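Local coordinates for N-terminal acetyltransferase-like protein (Chaetomium thermophilum, PDB 5NNP) that probably serves as the TPR-repeat auxiliary subunit of an N-terminal acetyltransferase of the NatA type, at residues M412-I417 / A428-Y433; K447-Q452 / E459-T464; L490-E495 / Y556-L561. All coordinates share one frame; numbering follows the deposited sequence.

Contact 1 of 3, residues M412-I417 / A428-Y433. With PO4 (phosphate ion), chain U.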
loop_
_atom_site.group_PDB
_atom_site.type_symbol
_atom_site.label_atom_id
_atom_site.label_comp_id
_atom_site.label_asym_id
_atom_site.label_seq_id
_atom_site.Cartn_x
_atom_site.Cartn_y
_atom_site.Cartn_z
ATOM N N MET A 412 -21.911 9.502 17.455
ATOM C CA MET A 412 -20.510 9.485 17.056
ATOM C C MET A 412 -19.992 10.902 16.885
ATOM O O MET A 412 -18.924 11.252 17.380
ATOM C CB MET A 412 -20.332 8.706 15.759
ATOM C CG MET A 412 -18.925 8.711 15.269
ATOM S SD MET A 412 -18.641 7.679 13.806
ATOM C CE MET A 412 -19.930 8.235 12.695
ATOM N N THR A 413 -20.772 11.718 16.181
ATOM C CA THR A 413 -20.434 13.117 15.972
ATOM C C THR A 413 -20.404 13.877 17.298
ATOM O O THR A 413 -19.544 14.738 17.518
ATOM C CB THR A 413 -21.430 13.790 15.009
ATOM O OG1 THR A 413 -21.135 13.386 13.669
ATOM C CG2 THR A 413 -21.322 15.305 15.088
ATOM N N LYS A 414 -21.347 13.552 18.178
ATOM C CA LYS A 414 -21.417 14.191 19.481
ATOM C C LYS A 414 -20.124 14.017 20.262
ATOM O O LYS A 414 -19.556 14.987 20.778
ATOM C CB LYS A 414 -22.576 13.623 20.281
ATOM C CG LYS A 414 -22.812 14.361 21.572
ATOM C CD LYS A 414 -24.096 13.936 22.191
ATOM C CE LYS A 414 -23.895 13.653 23.646
ATOM N NZ LYS A 414 -25.213 13.642 24.317
ATOM N N ALA A 415 -19.678 12.767 20.355
ATOM C CA ALA A 415 -18.392 12.439 20.962
ATOM C C ALA A 415 -17.242 13.255 20.367
ATOM O O ALA A 415 -16.323 13.654 21.083
ATOM C CB ALA A 415 -18.101 10.927 20.809
ATOM N N ARG A 416 -17.287 13.486 19.063
ATOM C CA ARG A 416 -16.198 14.173 18.374
ATOM C C ARG A 416 -16.163 15.646 18.765
ATOM O O ARG A 416 -15.102 16.269 18.801
ATOM C CB ARG A 416 -16.339 14.022 16.856
ATOM C CG ARG A 416 -15.206 14.639 16.059
ATOM C CD ARG A 416 -15.367 14.382 14.564
ATOM N NE ARG A 416 -15.092 12.992 14.202
ATOM C CZ ARG A 416 -16.023 12.069 13.975
ATOM N NH1 ARG A 416 -17.313 12.377 14.065
ATOM N NH2 ARG A 416 -15.664 10.830 13.647
ATOM N N ILE A 417 -17.333 16.193 19.078
ATOM C CA ILE A 417 -17.437 17.570 19.536
ATOM C C ILE A 417 -16.803 17.691 20.920
ATOM O O ILE A 417 -16.026 18.628 21.202
ATOM C CB ILE A 417 -18.909 18.031 19.553
ATOM C CG1 ILE A 417 -19.493 17.906 18.143
ATOM C CG2 ILE A 417 -19.041 19.457 20.051
ATOM C CD1 ILE A 417 -20.932 18.339 18.015
ATOM N N ALA A 428 -14.814 9.539 25.101
ATOM C CA ALA A 428 -14.722 8.080 25.065
ATOM C C ALA A 428 -16.004 7.437 25.607
ATOM O O ALA A 428 -16.498 6.447 25.082
ATOM C CB ALA A 428 -13.491 7.593 25.843
ATOM N N GLU A 429 -16.560 8.009 26.658
ATOM C CA GLU A 429 -17.820 7.496 27.184
ATOM C C GLU A 429 -18.919 7.552 26.112
ATOM O O GLU A 429 -19.676 6.597 25.947
ATOM C CB GLU A 429 -18.234 8.274 28.428
ATOM C CG GLU A 429 -19.468 7.704 29.119
ATOM C CD GLU A 429 -19.892 8.497 30.357
ATOM O OE1 GLU A 429 -19.329 9.588 30.596
ATOM O OE2 GLU A 429 -20.789 8.021 31.088
ATOM N N THR A 430 -18.982 8.655 25.365
ATOM C CA THR A 430 -20.025 8.842 24.358
ATOM C C THR A 430 -19.815 7.981 23.110
ATOM O O THR A 430 -20.770 7.445 22.541
ATOM C CB THR A 430 -20.130 10.320 23.951
ATOM O OG1 THR A 430 -20.631 11.071 25.063
ATOM C CG2 THR A 430 -21.077 10.502 22.782
ATOM N N MET A 431 -18.568 7.829 22.685
ATOM C CA MET A 431 -18.292 7.006 21.520
ATOM C C MET A 431 -18.599 5.564 21.836
ATOM O O MET A 431 -19.083 4.829 20.986
ATOM C CB MET A 431 -16.844 7.131 21.072
ATOM C CG MET A 431 -16.595 6.560 19.683
ATOM S SD MET A 431 -17.404 7.494 18.364
ATOM C CE MET A 431 -16.351 8.936 18.246
ATOM N N ASP A 432 -18.312 5.153 23.064
ATOM C CA ASP A 432 -18.588 3.784 23.460
ATOM C C ASP A 432 -20.089 3.566 23.499
ATOM O O ASP A 432 -20.564 2.502 23.119
ATOM C CB ASP A 432 -17.973 3.452 24.815
ATOM C CG ASP A 432 -18.076 1.975 25.151
ATOM O OD1 ASP A 432 -17.289 1.179 24.591
ATOM O OD2 ASP A 432 -18.946 1.602 25.971
ATOM N N TYR A 433 -20.842 4.568 23.947
ATOM C CA TYR A 433 -22.291 4.438 23.919
ATOM C C TYR A 433 -22.741 4.244 22.472
ATOM O O TYR A 433 -23.557 3.371 22.187
ATOM C CB TYR A 433 -22.987 5.653 24.555
ATOM C CG TYR A 433 -24.494 5.602 24.467
ATOM C CD1 TYR A 433 -25.230 4.779 25.302
ATOM C CD2 TYR A 433 -25.177 6.351 23.527
ATOM C CE1 TYR A 433 -26.611 4.709 25.220
ATOM C CE2 TYR A 433 -26.561 6.294 23.435
ATOM C CZ TYR A 433 -27.270 5.472 24.285
ATOM O OH TYR A 433 -28.647 5.418 24.184
HETATM P P PO4 U . -11.878 11.026 14.552
HETATM O O1 PO4 U . -12.585 11.300 15.855
HETATM O O2 PO4 U . -10.940 12.179 14.269
HETATM O O3 PO4 U . -11.074 9.747 14.641
HETATM O O4 PO4 U . -12.909 10.889 13.456
#
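Met-431 and Thr-430 pack side by side against Ala-415, where the two helices come closest. The CA atoms of Ala-415 and Thr-430 are 5.2 Å apart. The methyl of Ala-415 points toward the facing helix and meets both residues. Thr-430 CG2 meets Ala-415 CB at 3.6 Å. Met-431 CE comes to the same CB at 3.7 Å. Thr-430 CG2 also sits close to the backbone N of Ala-415, so it rests on the helix surface as well as on the methyl.

The long side chain of Met-431 extends the tight part toward Met-412. Its chain bends at chi2 (67°), which turns SD toward the neighbouring helix. Met-412 CG lies 3.7 Å from Met-431 SD, and the two thioether chains cross obliquely. The methyl CE of Met-431 lies 3.6 Å from the carbonyl O of Met-412. No hydrogen bond joins the segments; methyl and thioether groups carry the tight part, partly against backbone atoms. It joins the two arms of a helical hairpin, 408-421 and 424-436. The axes of the two segments run antiparallel at 172°, 8.1 Å apart, as in the helix pairs that stack into a TPR-type solenoid.

The other side is looser and partly exposed. Lys-414 touches Thr-430 CG2 loosely, with CB nearest at 4.3 Å. Its ammonium group turns to Glu-398 in helix 390-403. Thr-430 OG1 bonds back to the carbonyl O of Lys-426 in its own helix. On a different side, toward helix 442-454, Arg-416 meets a phosphate ion, probably from the crystallisation liquor. NE and NH2 both donate to phosphate O4, and the bond from NH2 is 2.8 Å. O4 lies at the guanidinium edge, near its plane. Lys-447 and Tyr-451 of helix 442-454 pack on the same arginine.

Contact 2 of 3, residues K447-Q452 / E459-T464. With PO4 (phosphate ion), chain U.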
loop_
_atom_site.group_PDB
_atom_site.type_symbol
_atom_site.label_atom_id
_atom_site.label_comp_id
_atom_site.label_asym_id
_atom_site.label_seq_id
_atom_site.Cartn_x
_atom_site.Cartn_y
_atom_site.Cartn_z
ATOM N N LYS A 447 -13.649 3.003 16.395
ATOM C CA LYS A 447 -13.695 4.374 16.881
ATOM C C LYS A 447 -13.668 4.451 18.410
ATOM O O LYS A 447 -12.964 5.275 19.007
ATOM C CB LYS A 447 -14.948 5.056 16.358
ATOM C CG LYS A 447 -14.711 5.882 15.144
ATOM C CD LYS A 447 -13.995 7.149 15.519
ATOM C CE LYS A 447 -13.617 7.925 14.275
ATOM N NZ LYS A 447 -12.466 7.298 13.558
ATOM N N ALA A 448 -14.444 3.581 19.042
ATOM C CA ALA A 448 -14.544 3.601 20.492
ATOM C C ALA A 448 -13.191 3.241 21.097
ATOM O O ALA A 448 -12.681 3.945 21.969
ATOM C CB ALA A 448 -15.649 2.645 20.979
ATOM N N ALA A 449 -12.593 2.162 20.610
ATOM C CA ALA A 449 -11.258 1.776 21.063
ATOM C C ALA A 449 -10.236 2.913 20.909
ATOM O O ALA A 449 -9.418 3.144 21.793
ATOM C CB ALA A 449 -10.787 0.548 20.314
ATOM N N LYS A 450 -10.289 3.616 19.785
ATOM C CA LYS A 450 -9.357 4.695 19.514
ATOM C C LYS A 450 -9.549 5.800 20.532
ATOM O O LYS A 450 -8.583 6.278 21.145
ATOM C CB LYS A 450 -9.544 5.241 18.098
ATOM C CG LYS A 450 -8.662 6.445 17.766
ATOM C CD LYS A 450 -9.101 7.099 16.460
ATOM C CE LYS A 450 -8.262 8.324 16.114
ATOM N NZ LYS A 450 -8.521 8.774 14.715
ATOM N N TYR A 451 -10.806 6.196 20.718
ATOM C CA TYR A 451 -11.139 7.218 21.706
ATOM C C TYR A 451 -10.705 6.827 23.127
ATOM O O TYR A 451 -10.251 7.665 23.899
ATOM C CB TYR A 451 -12.635 7.528 21.652
ATOM C CG TYR A 451 -12.930 8.602 20.633
ATOM C CD1 TYR A 451 -12.383 8.533 19.363
ATOM C CD2 TYR A 451 -13.722 9.700 20.947
ATOM C CE1 TYR A 451 -12.618 9.514 18.429
ATOM C CE2 TYR A 451 -13.967 10.689 20.011
ATOM C CZ TYR A 451 -13.407 10.591 18.758
ATOM O OH TYR A 451 -13.638 11.571 17.821
ATOM N N GLN A 452 -10.803 5.552 23.458
ATOM C CA GLN A 452 -10.358 5.096 24.761
ATOM C C GLN A 452 -8.835 5.202 24.893
ATOM O O GLN A 452 -8.325 5.642 25.937
ATOM C CB GLN A 452 -10.861 3.673 25.006
ATOM C CG GLN A 452 -12.382 3.631 25.226
ATOM C CD GLN A 452 -12.986 2.238 25.132
ATOM O OE1 GLN A 452 -12.320 1.284 24.721
ATOM N NE2 GLN A 452 -14.261 2.113 25.515
ATOM N N GLU A 459 -5.996 -0.837 28.402
ATOM C CA GLU A 459 -6.524 -2.147 28.725
ATOM C C GLU A 459 -8.016 -2.230 28.371
ATOM O O GLU A 459 -8.494 -3.268 27.892
ATOM C CB GLU A 459 -6.257 -2.464 30.201
ATOM C CG GLU A 459 -6.223 -1.246 31.083
ATOM C CD GLU A 459 -4.831 -0.687 31.297
ATOM O OE1 GLU A 459 -4.609 0.484 30.935
ATOM O OE2 GLU A 459 -3.970 -1.396 31.859
ATOM N N LYS A 460 -8.737 -1.128 28.572
ATOM C CA LYS A 460 -10.124 -1.041 28.131
ATOM C C LYS A 460 -10.218 -1.082 26.614
ATOM O O LYS A 460 -11.016 -1.848 26.062
ATOM C CB LYS A 460 -10.776 0.228 28.656
ATOM C CG LYS A 460 -12.297 0.300 28.521
ATOM C CD LYS A 460 -12.756 1.630 29.104
ATOM C CE LYS A 460 -14.126 1.598 29.725
ATOM N NZ LYS A 460 -14.236 2.822 30.564
ATOM N N ALA A 461 -9.408 -0.266 25.931
ATOM C CA ALA A 461 -9.473 -0.209 24.468
ATOM C C ALA A 461 -9.246 -1.593 23.866
ATOM O O ALA A 461 -9.947 -1.995 22.936
ATOM C CB ALA A 461 -8.469 0.779 23.916
ATOM N N LEU A 462 -8.279 -2.324 24.419
ATOM C CA LEU A 462 -7.962 -3.668 23.958
ATOM C C LEU A 462 -9.144 -4.631 24.164
ATOM O O LEU A 462 -9.344 -5.560 23.385
ATOM C CB LEU A 462 -6.714 -4.188 24.680
ATOM C CG LEU A 462 -6.087 -5.504 24.190
ATOM C CD1 LEU A 462 -5.825 -5.469 22.700
ATOM C CD2 LEU A 462 -4.796 -5.838 24.940
ATOM N N ALA A 463 -9.936 -4.411 25.208
ATOM C CA ALA A 463 -11.054 -5.310 25.463
ATOM C C ALA A 463 -12.218 -4.999 24.522
ATOM O O ALA A 463 -13.012 -5.877 24.184
ATOM C CB ALA A 463 -11.490 -5.224 26.906
ATOM N N THR A 464 -12.311 -3.744 24.102
ATOM C CA THR A 464 -13.284 -3.349 23.095
ATOM C C THR A 464 -12.966 -4.048 21.766
ATOM O O THR A 464 -13.845 -4.609 21.101
ATOM C CB THR A 464 -13.278 -1.825 22.896
ATOM O OG1 THR A 464 -13.487 -1.168 24.152
ATOM C CG2 THR A 464 -14.343 -1.388 21.890
HETATM P P PO4 U . -11.878 11.026 14.552
HETATM O O1 PO4 U . -12.585 11.300 15.855
HETATM O O2 PO4 U . -10.940 12.179 14.269
HETATM O O3 PO4 U . -11.074 9.747 14.641
HETATM O O4 PO4 U . -12.909 10.889 13.456
#
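Thr-464 OG1 donates a hydrogen bond of 2.8 Å to Gln-452 OE1. The hydroxyl lies in the plane of the amide, on a lone pair of OE1, with a C=O...donor angle of 122°. Gln-452 CG is anti to its own carbonyl carbon (chi1 -70°), and the chain runs extended beyond it toward the facing helix. The same OE1 lies 3.2 Å from Ala-461 CA, so the amide rests on the facing helix. Lys-460 crosses the Gln-452 side chain at about a right angle, and its CD lies 3.9 Å from Gln-452 NE2. The ammonium of Lys-460 goes to Glu-457.

Next to this polar bond the helices meet through alanines. Ala-461 CB sits 3.3 Å from the carbonyl O of Ala-449, and it also packs on Gln-452 CB. The CA atoms of Ala-449 and Ala-461 are 4.3 Å apart. Small residues here allow the close approach of an antiparallel helical hairpin, helices 442-454 and 458-465, in the TPR-like array. The segment axes are 8.2 Å apart. Thr-464 CG2 lies beside Ala-448 CB and the backbone N of Ala-449.

The far face of helix 442-454 carries charge. Lys-450 NZ bonds O3 of a phosphate ion at 2.7 Å, and Lys-447 NZ makes a weak bond to the same oxygen. Arg-416 also binds this phosphate. Lys-447 NZ bonds a glycerol as well; both small molecules probably come from the crystallisation liquor. Tyr-451 packs on Ala-427 and Met-431 of helix 424-436. Phe-489 of helix 487-499 touches Leu-462.

Contact 3 of 3, residues L490-E495 / Y556-L561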
loop_
_atom_site.group_PDB
_atom_site.type_symbol
_atom_site.label_atom_id
_atom_site.label_comp_id
_atom_site.label_asym_id
_atom_site.label_seq_id
_atom_site.Cartn_x
_atom_site.Cartn_y
_atom_site.Cartn_z
ATOM N N LEU A 490 -1.806 -0.592 16.724
ATOM C CA LEU A 490 -0.473 -0.748 17.300
ATOM C C LEU A 490 0.164 0.617 17.566
ATOM O O LEU A 490 0.739 0.838 18.634
ATOM C CB LEU A 490 0.422 -1.588 16.389
ATOM C CG LEU A 490 0.108 -3.086 16.259
ATOM C CD1 LEU A 490 1.032 -3.752 15.243
ATOM C CD2 LEU A 490 0.205 -3.794 17.583
ATOM N N THR A 491 0.039 1.539 16.614
ATOM C CA THR A 491 0.623 2.870 16.785
ATOM C C THR A 491 -0.067 3.632 17.917
ATOM O O THR A 491 0.597 4.172 18.804
ATOM C CB THR A 491 0.543 3.703 15.496
ATOM O OG1 THR A 491 1.080 2.953 14.403
ATOM C CG2 THR A 491 1.341 4.981 15.644
ATOM N N GLU A 492 -1.399 3.670 17.878
ATOM C CA GLU A 492 -2.188 4.328 18.918
ATOM C C GLU A 492 -1.912 3.746 20.302
ATOM O O GLU A 492 -1.756 4.471 21.280
ATOM C CB GLU A 492 -3.677 4.208 18.595
ATOM C CG GLU A 492 -4.145 5.148 17.502
ATOM C CD GLU A 492 -4.085 6.595 17.926
ATOM O OE1 GLU A 492 -4.070 7.471 17.050
ATOM O OE2 GLU A 492 -4.067 6.869 19.147
ATOM N N ASP A 493 -1.859 2.423 20.380
ATOM C CA ASP A 493 -1.570 1.744 21.634
ATOM C C ASP A 493 -0.206 2.163 22.179
ATOM O O ASP A 493 -0.041 2.347 23.382
ATOM C CB ASP A 493 -1.617 0.229 21.445
ATOM C CG ASP A 493 -1.633 -0.526 22.762
ATOM O OD1 ASP A 493 -2.333 -0.091 23.701
ATOM O OD2 ASP A 493 -0.950 -1.566 22.857
ATOM N N GLY A 494 0.765 2.307 21.285
ATOM C CA GLY A 494 2.107 2.691 21.674
ATOM C C GLY A 494 2.153 4.105 22.217
ATOM O O GLY A 494 2.705 4.347 23.291
ATOM N N GLU A 495 1.564 5.039 21.477
ATOM C CA GLU A 495 1.551 6.432 21.874
ATOM C C GLU A 495 0.863 6.596 23.228
ATOM O O GLU A 495 1.315 7.374 24.078
ATOM C CB GLU A 495 0.881 7.282 20.789
ATOM C CG GLU A 495 1.652 7.264 19.473
ATOM C CD GLU A 495 1.027 8.104 18.374
ATOM O OE1 GLU A 495 -0.113 8.583 18.530
ATOM O OE2 GLU A 495 1.689 8.294 17.340
ATOM N N TYR A 556 4.394 3.885 7.933
ATOM C CA TYR A 556 5.727 3.675 8.494
ATOM C C TYR A 556 6.191 4.905 9.279
ATOM O O TYR A 556 6.682 4.797 10.401
ATOM C CB TYR A 556 6.771 3.361 7.405
ATOM C CG TYR A 556 8.179 3.346 7.975
ATOM C CD1 TYR A 556 8.709 2.188 8.517
ATOM C CD2 TYR A 556 8.957 4.509 8.023
ATOM C CE1 TYR A 556 9.981 2.170 9.067
ATOM C CE2 TYR A 556 10.224 4.506 8.570
ATOM C CZ TYR A 556 10.737 3.335 9.093
ATOM O OH TYR A 556 12.001 3.319 9.649
ATOM N N PHE A 557 6.052 6.070 8.662
ATOM C CA PHE A 557 6.661 7.284 9.176
ATOM C C PHE A 557 6.209 7.630 10.596
ATOM O O PHE A 557 7.026 7.966 11.440
ATOM C CB PHE A 557 6.363 8.455 8.237
ATOM C CG PHE A 557 7.039 9.731 8.642
ATOM C CD1 PHE A 557 8.303 10.039 8.156
ATOM C CD2 PHE A 557 6.426 10.608 9.533
ATOM C CE1 PHE A 557 8.946 11.206 8.531
ATOM C CE2 PHE A 557 7.061 11.773 9.919
ATOM C CZ PHE A 557 8.329 12.077 9.415
ATOM N N ARG A 558 4.911 7.526 10.863
ATOM C CA ARG A 558 4.374 7.915 12.169
ATOM C C ARG A 558 4.993 7.112 13.323
ATOM O O ARG A 558 5.592 7.677 14.241
ATOM C CB ARG A 558 2.853 7.770 12.179
ATOM C CG ARG A 558 2.209 8.312 13.443
ATOM C CD ARG A 558 0.698 8.336 13.346
ATOM N NE ARG A 558 0.087 8.487 14.660
ATOM C CZ ARG A 558 -1.202 8.281 14.920
ATOM N NH1 ARG A 558 -2.024 7.907 13.952
ATOM N NH2 ARG A 558 -1.661 8.435 16.152
ATOM N N ALA A 559 4.849 5.791 13.267
ATOM C CA ALA A 559 5.422 4.932 14.289
ATOM C C ALA A 559 6.923 5.125 14.372
ATOM O O ALA A 559 7.487 5.063 15.460
ATOM C CB ALA A 559 5.096 3.470 14.013
ATOM N N ALA A 560 7.573 5.350 13.232
ATOM C CA ALA A 560 9.028 5.484 13.220
ATOM C C ALA A 560 9.479 6.792 13.858
ATOM O O ALA A 560 10.482 6.835 14.572
ATOM C CB ALA A 560 9.568 5.383 11.805
ATOM N N LEU A 561 8.740 7.865 13.613
ATOM C CA LEU A 561 9.093 9.128 14.243
ATOM C C LEU A 561 8.812 9.069 15.749
ATOM O O LEU A 561 9.494 9.719 16.530
ATOM C CB LEU A 561 8.346 10.287 13.593
ATOM C CG LEU A 561 8.596 11.665 14.207
ATOM C CD1 LEU A 561 10.077 12.045 14.236
ATOM C CD2 LEU A 561 7.815 12.691 13.429
HETATM O O HOH W 1 2.274 4.469 12.277
#
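Arg-558 reaches across from its helix and brings the edge of its guanidinium to two glutamates of the facing helix, Glu-492 and Glu-495, both bonded to NH2. Its CG is anti to the backbone N (chi1 -173°), and the chain is extended from CG to NE. The two carboxylates are turned differently against it. Glu-495 crosses Arg-558 at about a right angle, with the carboxylate and guanidinium planes 51° apart. Arg-558 grips it side-on with two nitrogens. NH2 bonds Glu-495 OE1 at 2.8 Å, and NE bonds Glu-495 OE2 at 3.1 Å. The NE bond arrives on the syn side of OE2, somewhat out of the carboxylate plane.

Glu-492 comes in at a slant, and its plane is 77° from that of the guanidinium. Its chain bends at chi2, and OE1 meets Arg-558 NH2 at 2.7 Å. NH2 stands above the carboxylate plane at both OE1 atoms, further out at Glu-492. Both OE1 atoms lie near the guanidinium plane, so one NH2 serves both acids. Thr-491 CG2 lies over one face of the guanidinium, 3.9 Å from Arg-558 NE. The three charged residues form a salt-bridge network. Arg-558 and Arg-454 together would probably offset much of the charge of the two carboxylates.

A water links Thr-491 to the backbone of Ala-559. It donates to Thr-491 OG1 at 2.9 Å and accepts a weak bond from the N of Ala-559. Thr-491 OG1 also bonds the carbonyl O of Ile-487. Ala-559 CB faces the same OG1 at 4.1 Å.

The two segments, on helices 487-499 and 554-572, run nearly parallel. Glu-492 OE1 has a second salt bridge, to Arg-454. Helix 503-523 packs beside both segments, with Tyr-510 on Glu-495 and Val-513 on Ala-559. Helix 654-668 covers Tyr-556, Phe-557 and Ala-560.

Overall arrangement
From the N terminus, contact 1 comes first and closes a hairpin with ten residues between its segments. Contact 2 follows and closes another, with six residues between. Contact 3 closes a much longer loop of 60 residues, mostly helical. All three are in series, and none nests in or crosses another. Helix 424-436 leads directly to helix 442-454. Contacts 1 and 2 touch where these two helices pack, and both bind one phosphate ion. Their centres lie 12 Å apart. Contact 3 is 16 Å from contact 2, centre to centre, and does not touch it. It ties helix 487-499, which follows these hairpins, to the later helix 554-572.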